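Local coordinates for tartronic semialdehyde reductase (Salmonella typhimurium, PDB 1YB4), which catalyses the reversible NAD(P)H-dependent reduction of tartronate semialdehyde (2-hydroxy-3-oxopropanoate) to (R)-glycerate, at residues A[280-283]-A[284-288]; A[261-264]-A[265-268]; A[221-225]-A[226-230]. One frame throughout, in Å; residues are numbered along the deposited sequence.

Contact 1. Residues A[280-283]-A[284-288]; sequences SAMV and QALEL
Q284 opens this turn by reaching back three residues, its backbone N donating to A281 O at 2.9 Å. Its side chain leans over the same acceptor, with CG 3.4 Å from A281 O, and carries OE1 to within 4.1 Å of A281 CB. One step on, A285 N repeats the short spacing with a 2.8 Å bond to M282 O. Two successive i to i+3 bonds are the mark of a tight 3-10 turn running into an alpha helix, here at the head of helix 283-290 in the helical C-terminal domain of the HIBADH-related enzymes. L286 and M282 share one side of the turn, the selenomethionine chain bending at chi2 and chi3; the modelled CE is too close to both A285 and L286 for its exact position to be trusted. At E287 the spacing widens to i+4, since E287 N meets V283 O at 3.0 Å. With chi1 62°, V283 has CG2 anti to the backbone N, and this methyl lies 4.0 Å from E287 CD. The E287 carboxylate accepts L294 N and forms salt bridges with R227 and K293.

Contact 2. Residues A[261-264]-A[265-268]; sequences TCQE and LFNT
E264 and N267, one helical turn apart, run side by side and join through their polar ends. The bond from N267 ND2 to E264 OE1 is 3.3 Å long. Its donor keeps close to its own amide plane yet meets the oxygen from above the carboxylate, the two planes standing 82° apart. The glutamate is brought there by a bend at chi2 (-50°), which turns the carboxylate toward the C-terminal end of the helix, where N267 lies. A water closes the other side of the pair: it donates to E264 OE2 at 2.6 Å and accepts from N267 ND2 at 3.0 Å. The carboxylate is thus gripped at both oxygens, the more so because OE1 also takes L256 N of the fourth subunit.

Q263 and F266 make a different pairing. The glutamine is bent at chi2 (65°), so that OE1 arrives in the plane of the ring at its edge, 3.9 Å from F266 CD2, while NE2 is held by Q239 O of helix 235-251. On another flank T261 and L265 point the same way, T261 CG2 resting 4.1 Å from L265 CG; T261 OG1 hydrogen-bonds to P257 O.

In the main chain L265 N donates to T261 O at 2.9 Å and F266 N to C262 O at 3.0 Å; T268 N keeps the same i to i+4 spacing with E264 O, whereas N267 N is weakly shared between Q263 O and E264 O. T268 OG1 bonds outside the helix, to M289 O of the third subunit and N255 of the fourth. What emerges is an alpha helix, 257-271, that packs within the helical C-terminal domain of its own chain while E264 and T268 hydrogen-bond to neighbouring subunits of the tetramer.

Contact 3. Residues A[221-225]-A[226-230]; sequences GERMI and NRTFE
N226 and E222 supply the last ordinary turn of helix 215-225, and the backbone hydrogen bonds show how that helix stops. N226 N donates to E222 O at 3.1 Å in an almost straight bond. The next one spans an extra residue: T228 N reaches R223 O at 3.0 Å. R227 between them has left-handed backbone angles (51/35°). A 6-to-1 bond closed over a left-handed residue is the signature of a Schellman-type helix C-terminus, a stop that here leads into the loop before helix 235-251 of the C-terminal domain.

A side chain adds to the cap. R227 NH1 donates to M224 O at 3.2 Å, in the plane of that carbonyl and tilted from its own guanidinium plane. Bends at chi2 and chi3 curl the arginine back toward M224 O at the helix end, and the same nitrogen forms a salt bridge with E287.

The remaining contacts are packing. F229 lies against the helix end, its CE1 3.5 Å from R223 O, and brings CZ 4.1 Å above the centre of the R227 guanidinium plane. R223 and T228 cross at about a right angle, the aliphatic CB of R223 lying 3.5 Å from T228 O, whereas the charged end of R223 runs on to D278. At the exposed side, E222 and N226 approach obliquely with their flat groups 37° apart; the nearest approach of the two side chains is E222 CG to N226 ND2 at 3.4 Å. I225 CG2 comes within 3.9 Å of N226 OD1, and the I225 side chain also packs on helix 200-207.

Overall arrangement
Along the chain the order is contact 3, contact 2, contact 1, all within the helical C-terminal domain and away from the predicted active-site lysine, K172. Contact 1 lies between the other two in space: its centre is about 10 Å from that of contact 2 and about 11 Å from that of contact 3. The latter two are about 19 Å apart between centres and about 9 Å at their nearest atoms. Selenomethionine M282 packs on L265 and F266, while the E287-R227 salt bridge and S280 packing on F229 join contacts 1 and 3. Residues 280-288, the start of helix 283-290 and the turn before it, thereby link the end of helix 215-225 to helix 257-271, whose E264 and T268 bond to other subunits.

Contact 1. Residues A[280-283]-A[284-288]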
loop_
_atom_site.group_PDB
_atom_site.type_symbol
_atom_site.label_atom_id
_atom_site.label_comp_id
_atom_site.label_asym_id
_atom_site.label_seq_id
_atom_site.Cartn_x
_atom_site.Cartn_y
_atom_site.Cartn_z
ATOM N N SER A 280 -1.565 19.302 6.771
ATOM C CA SER A 280 -0.325 19.478 6.030
ATOM C C SER A 280 0.749 18.825 6.900
ATOM O O SER A 280 1.860 18.544 6.452
ATOM C CB SER A 280 -0.021 20.969 5.817
ATOM O OG SER A 280 0.055 21.662 7.051
ATOM N N ALA A 281 0.390 18.572 8.153
ATOM C CA ALA A 281 1.281 17.926 9.104
ATOM C C ALA A 281 1.574 16.480 8.677
ATOM O O ALA A 281 2.399 15.780 9.279
ATOM C CB ALA A 281 0.654 17.948 10.475
HETATM N N MSE A 282 0.867 16.045 7.644
HETATM C CA MSE A 282 1.031 14.719 7.074
HETATM C C MSE A 282 2.500 14.425 6.841
HETATM O O MSE A 282 2.968 13.324 7.107
HETATM C CB MSE A 282 0.287 14.652 5.732
HETATM C CG MSE A 282 0.669 13.503 4.812
HETATM SE SE MSE A 282 0.035 11.801 5.451
HETATM C CE MSE A 282 1.692 11.050 5.976
ATOM N N VAL A 283 3.221 15.429 6.348
ATOM C CA VAL A 283 4.632 15.297 6.015
ATOM C C VAL A 283 5.462 14.697 7.126
ATOM O O VAL A 283 6.457 14.008 6.878
ATOM C CB VAL A 283 5.231 16.672 5.595
ATOM C CG1 VAL A 283 5.137 17.654 6.744
ATOM C CG2 VAL A 283 6.677 16.504 5.124
ATOM N N GLN A 284 5.052 14.939 8.358
ATOM C CA GLN A 284 5.797 14.411 9.493
ATOM C C GLN A 284 5.834 12.884 9.501
ATOM O O GLN A 284 6.800 12.288 9.975
ATOM C CB GLN A 284 5.196 14.929 10.806
ATOM C CG GLN A 284 5.288 16.440 10.950
ATOM C CD GLN A 284 4.956 16.915 12.349
ATOM O OE1 GLN A 284 3.814 16.818 12.800
ATOM N NE2 GLN A 284 5.962 17.425 13.049
ATOM N N ALA A 285 4.789 12.253 8.973
ATOM C CA ALA A 285 4.739 10.799 8.949
ATOM C C ALA A 285 5.840 10.248 8.077
ATOM O O ALA A 285 6.501 9.284 8.447
ATOM C CB ALA A 285 3.401 10.324 8.459
ATOM N N LEU A 286 6.047 10.856 6.915
ATOM C CA LEU A 286 7.105 10.381 6.041
ATOM C C LEU A 286 8.485 10.793 6.552
ATOM O O LEU A 286 9.477 10.103 6.308
ATOM C CB LEU A 286 6.873 10.865 4.614
ATOM C CG LEU A 286 5.631 10.143 4.095
ATOM C CD1 LEU A 286 4.405 10.941 4.426
ATOM C CD2 LEU A 286 5.733 9.951 2.637
ATOM N N GLU A 287 8.555 11.914 7.268
ATOM C CA GLU A 287 9.840 12.340 7.818
ATOM C C GLU A 287 10.239 11.278 8.838
ATOM O O GLU A 287 11.385 10.854 8.882
ATOM C CB GLU A 287 9.732 13.714 8.487
ATOM C CG GLU A 287 9.527 14.853 7.502
ATOM C CD GLU A 287 9.262 16.180 8.189
ATOM O OE1 GLU A 287 8.524 16.181 9.194
ATOM O OE2 GLU A 287 9.771 17.220 7.724
ATOM N N LEU A 288 9.277 10.831 9.638
ATOM C CA LEU A 288 9.527 9.811 10.658
ATOM C C LEU A 288 10.009 8.504 10.017
ATOM O O LEU A 288 10.987 7.889 10.470
ATOM C CB LEU A 288 8.239 9.549 11.449
ATOM C CG LEU A 288 8.290 8.529 12.589
ATOM C CD1 LEU A 288 9.279 8.987 13.627
ATOM C CD2 LEU A 288 6.912 8.377 13.224
#

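Contact 2. Residues A[261-264]-A[265-268]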
loop_
_atom_site.group_PDB
_atom_site.type_symbol
_atom_site.label_atom_id
_atom_site.label_comp_id
_atom_site.label_asym_id
_atom_site.label_seq_id
_atom_site.Cartn_x
_atom_site.Cartn_y
_atom_site.Cartn_z
ATOM N N THR A 261 -3.973 3.669 2.436
ATOM C CA THR A 261 -2.677 3.975 3.031
ATOM C C THR A 261 -2.684 5.331 3.715
ATOM O O THR A 261 -2.192 5.456 4.824
ATOM C CB THR A 261 -1.540 4.002 1.988
ATOM O OG1 THR A 261 -1.513 2.766 1.265
ATOM C CG2 THR A 261 -0.190 4.209 2.685
ATOM N N CYS A 262 -3.226 6.350 3.055
ATOM C CA CYS A 262 -3.266 7.686 3.653
ATOM C C CYS A 262 -3.903 7.674 5.031
ATOM O O CYS A 262 -3.446 8.371 5.938
ATOM C CB CYS A 262 -4.013 8.674 2.754
ATOM S SG CYS A 262 -2.952 9.370 1.472
ATOM N N GLN A 263 -4.947 6.865 5.195
ATOM C CA GLN A 263 -5.633 6.783 6.481
ATOM C C GLN A 263 -4.666 6.199 7.509
ATOM O O GLN A 263 -4.626 6.639 8.658
ATOM C CB GLN A 263 -6.876 5.894 6.367
ATOM C CG GLN A 263 -7.714 5.773 7.646
ATOM C CD GLN A 263 -8.352 7.095 8.057
ATOM O OE1 GLN A 263 -7.664 8.100 8.261
ATOM N NE2 GLN A 263 -9.674 7.098 8.182
ATOM N N GLU A 264 -3.873 5.219 7.091
ATOM C CA GLU A 264 -2.910 4.599 7.997
ATOM C C GLU A 264 -1.786 5.568 8.360
ATOM O O GLU A 264 -1.302 5.566 9.494
ATOM C CB GLU A 264 -2.328 3.328 7.369
ATOM C CG GLU A 264 -3.356 2.251 7.128
ATOM C CD GLU A 264 -4.212 1.980 8.358
ATOM O OE1 GLU A 264 -3.651 1.594 9.405
ATOM O OE2 GLU A 264 -5.447 2.156 8.277
ATOM N N LEU A 265 -1.362 6.376 7.392
ATOM C CA LEU A 265 -0.310 7.358 7.642
ATOM C C LEU A 265 -0.831 8.398 8.661
ATOM O O LEU A 265 -0.080 8.882 9.514
ATOM C CB LEU A 265 0.113 8.032 6.332
ATOM C CG LEU A 265 0.827 7.171 5.272
ATOM C CD1 LEU A 265 1.038 7.989 4.014
ATOM C CD2 LEU A 265 2.164 6.680 5.795
ATOM N N PHE A 266 -2.119 8.727 8.572
ATOM C CA PHE A 266 -2.719 9.662 9.527
ATOM C C PHE A 266 -2.699 9.022 10.906
ATOM O O PHE A 266 -2.652 9.715 11.917
ATOM C CB PHE A 266 -4.173 10.006 9.159
ATOM C CG PHE A 266 -4.303 11.100 8.121
ATOM C CD1 PHE A 266 -3.362 12.120 8.045
ATOM C CD2 PHE A 266 -5.383 11.115 7.238
ATOM C CE1 PHE A 266 -3.491 13.129 7.112
ATOM C CE2 PHE A 266 -5.524 12.127 6.291
ATOM C CZ PHE A 266 -4.577 13.134 6.228
ATOM N N ASN A 267 -2.745 7.691 10.939
ATOM C CA ASN A 267 -2.715 6.966 12.199
ATOM C C ASN A 267 -1.339 7.151 12.811
ATOM O O ASN A 267 -1.201 7.213 14.032
ATOM C CB ASN A 267 -2.997 5.472 11.998
ATOM C CG ASN A 267 -4.474 5.167 11.830
ATOM O OD1 ASN A 267 -5.324 5.969 12.196
ATOM N ND2 ASN A 267 -4.785 3.990 11.290
ATOM N N THR A 268 -0.321 7.233 11.961
ATOM C CA THR A 268 1.038 7.444 12.443
ATOM C C THR A 268 1.143 8.872 12.987
ATOM O O THR A 268 1.791 9.100 14.000
ATOM C CB THR A 268 2.076 7.172 11.307
ATOM O OG1 THR A 268 2.130 5.761 11.057
ATOM C CG2 THR A 268 3.480 7.644 11.694
HETATM O O HOH W 1 -7.226 2.816 10.023
#

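Contact 3. Residues A[221-225]-A[226-230]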
loop_
_atom_site.group_PDB
_atom_site.type_symbol
_atom_site.label_atom_id
_atom_site.label_comp_id
_atom_site.label_asym_id
_atom_site.label_seq_id
_atom_site.Cartn_x
_atom_site.Cartn_y
_atom_site.Cartn_z
ATOM N N GLY A 221 2.282 22.858 0.450
ATOM C CA GLY A 221 3.707 22.685 0.237
ATOM C C GLY A 221 4.435 23.665 1.134
ATOM O O GLY A 221 5.329 23.305 1.898
ATOM N N GLU A 222 4.019 24.920 1.048
ATOM C CA GLU A 222 4.598 25.999 1.841
ATOM C C GLU A 222 4.495 25.695 3.345
ATOM O O GLU A 222 5.468 25.837 4.086
ATOM C CB GLU A 222 3.872 27.310 1.507
ATOM C CG GLU A 222 4.525 28.576 2.044
ATOM C CD GLU A 222 5.650 29.081 1.151
ATOM O OE1 GLU A 222 6.658 28.353 0.979
ATOM O OE2 GLU A 222 5.522 30.209 0.622
ATOM N N ARG A 223 3.314 25.265 3.783
ATOM C CA ARG A 223 3.097 24.941 5.181
ATOM C C ARG A 223 4.091 23.910 5.716
ATOM O O ARG A 223 4.447 23.938 6.895
ATOM C CB ARG A 223 1.665 24.435 5.392
ATOM C CG ARG A 223 0.591 25.497 5.281
ATOM C CD ARG A 223 -0.815 24.895 5.364
ATOM N NE ARG A 223 -1.862 25.882 5.091
ATOM C CZ ARG A 223 -3.169 25.624 5.064
ATOM N NH1 ARG A 223 -3.618 24.397 5.296
ATOM N NH2 ARG A 223 -4.032 26.596 4.793
HETATM N N MSE A 224 4.551 23.014 4.843
HETATM C CA MSE A 224 5.491 21.969 5.238
HETATM C C MSE A 224 6.908 22.483 5.395
HETATM O O MSE A 224 7.647 22.045 6.285
HETATM C CB MSE A 224 5.480 20.831 4.210
HETATM C CG MSE A 224 4.175 20.027 4.136
HETATM SE SE MSE A 224 4.148 18.726 2.656
HETATM C CE MSE A 224 2.251 18.806 2.219
ATOM N N ILE A 225 7.286 23.407 4.519
ATOM C CA ILE A 225 8.623 23.986 4.539
ATOM C C ILE A 225 8.843 24.920 5.728
ATOM O O ILE A 225 9.834 24.805 6.451
ATOM C CB ILE A 225 8.897 24.771 3.241
ATOM C CG1 ILE A 225 8.737 23.841 2.021
ATOM C CG2 ILE A 225 10.296 25.365 3.291
ATOM C CD1 ILE A 225 9.046 24.486 0.658
ATOM N N ASN A 226 7.911 25.838 5.937
ATOM C CA ASN A 226 8.048 26.776 7.034
ATOM C C ASN A 226 7.583 26.187 8.357
ATOM O O ASN A 226 7.488 26.900 9.352
ATOM C CB ASN A 226 7.279 28.059 6.716
ATOM C CG ASN A 226 7.660 28.640 5.362
ATOM O OD1 ASN A 226 8.829 28.588 4.958
ATOM N ND2 ASN A 226 6.681 29.207 4.659
ATOM N N ARG A 227 7.305 24.884 8.360
ATOM C CA ARG A 227 6.834 24.156 9.552
ATOM C C ARG A 227 5.638 24.817 10.242
ATOM O O ARG A 227 5.507 24.764 11.465
ATOM C CB ARG A 227 7.973 23.991 10.560
ATOM C CG ARG A 227 9.303 23.642 9.919
ATOM C CD ARG A 227 9.212 22.353 9.140
ATOM N NE ARG A 227 9.119 21.191 10.022
ATOM C CZ ARG A 227 8.894 19.958 9.587
ATOM N NH1 ARG A 227 8.737 19.740 8.287
ATOM N NH2 ARG A 227 8.825 18.951 10.444
ATOM N N THR A 228 4.758 25.420 9.452
ATOM C CA THR A 228 3.585 26.086 9.996
ATOM C C THR A 228 2.367 25.172 9.869
ATOM O O THR A 228 1.721 25.121 8.825
ATOM C CB THR A 228 3.346 27.445 9.269
ATOM O OG1 THR A 228 2.582 27.242 8.077
ATOM C CG2 THR A 228 4.693 28.081 8.883
ATOM N N PHE A 229 2.070 24.451 10.951
ATOM C CA PHE A 229 0.965 23.494 11.005
ATOM C C PHE A 229 -0.238 23.862 11.882
ATOM O O PHE A 229 -1.055 22.994 12.210
ATOM C CB PHE A 229 1.491 22.136 11.471
ATOM C CG PHE A 229 2.662 21.637 10.684
ATOM C CD1 PHE A 229 2.549 21.421 9.311
ATOM C CD2 PHE A 229 3.874 21.385 11.312
ATOM C CE1 PHE A 229 3.625 20.959 8.572
ATOM C CE2 PHE A 229 4.958 20.925 10.591
ATOM C CZ PHE A 229 4.834 20.710 9.211
ATOM N N GLU A 230 -0.358 25.121 12.281
ATOM C CA GLU A 230 -1.499 25.494 13.107
ATOM C C GLU A 230 -2.742 25.095 12.333
ATOM O O GLU A 230 -2.803 25.251 11.112
ATOM C CB GLU A 230 -1.521 27.002 13.410
ATOM C CG GLU A 230 -0.484 27.457 14.447
ATOM C CD GLU A 230 0.832 27.905 13.820
ATOM O OE1 GLU A 230 1.368 27.180 12.953
ATOM O OE2 GLU A 230 1.339 28.986 14.203
#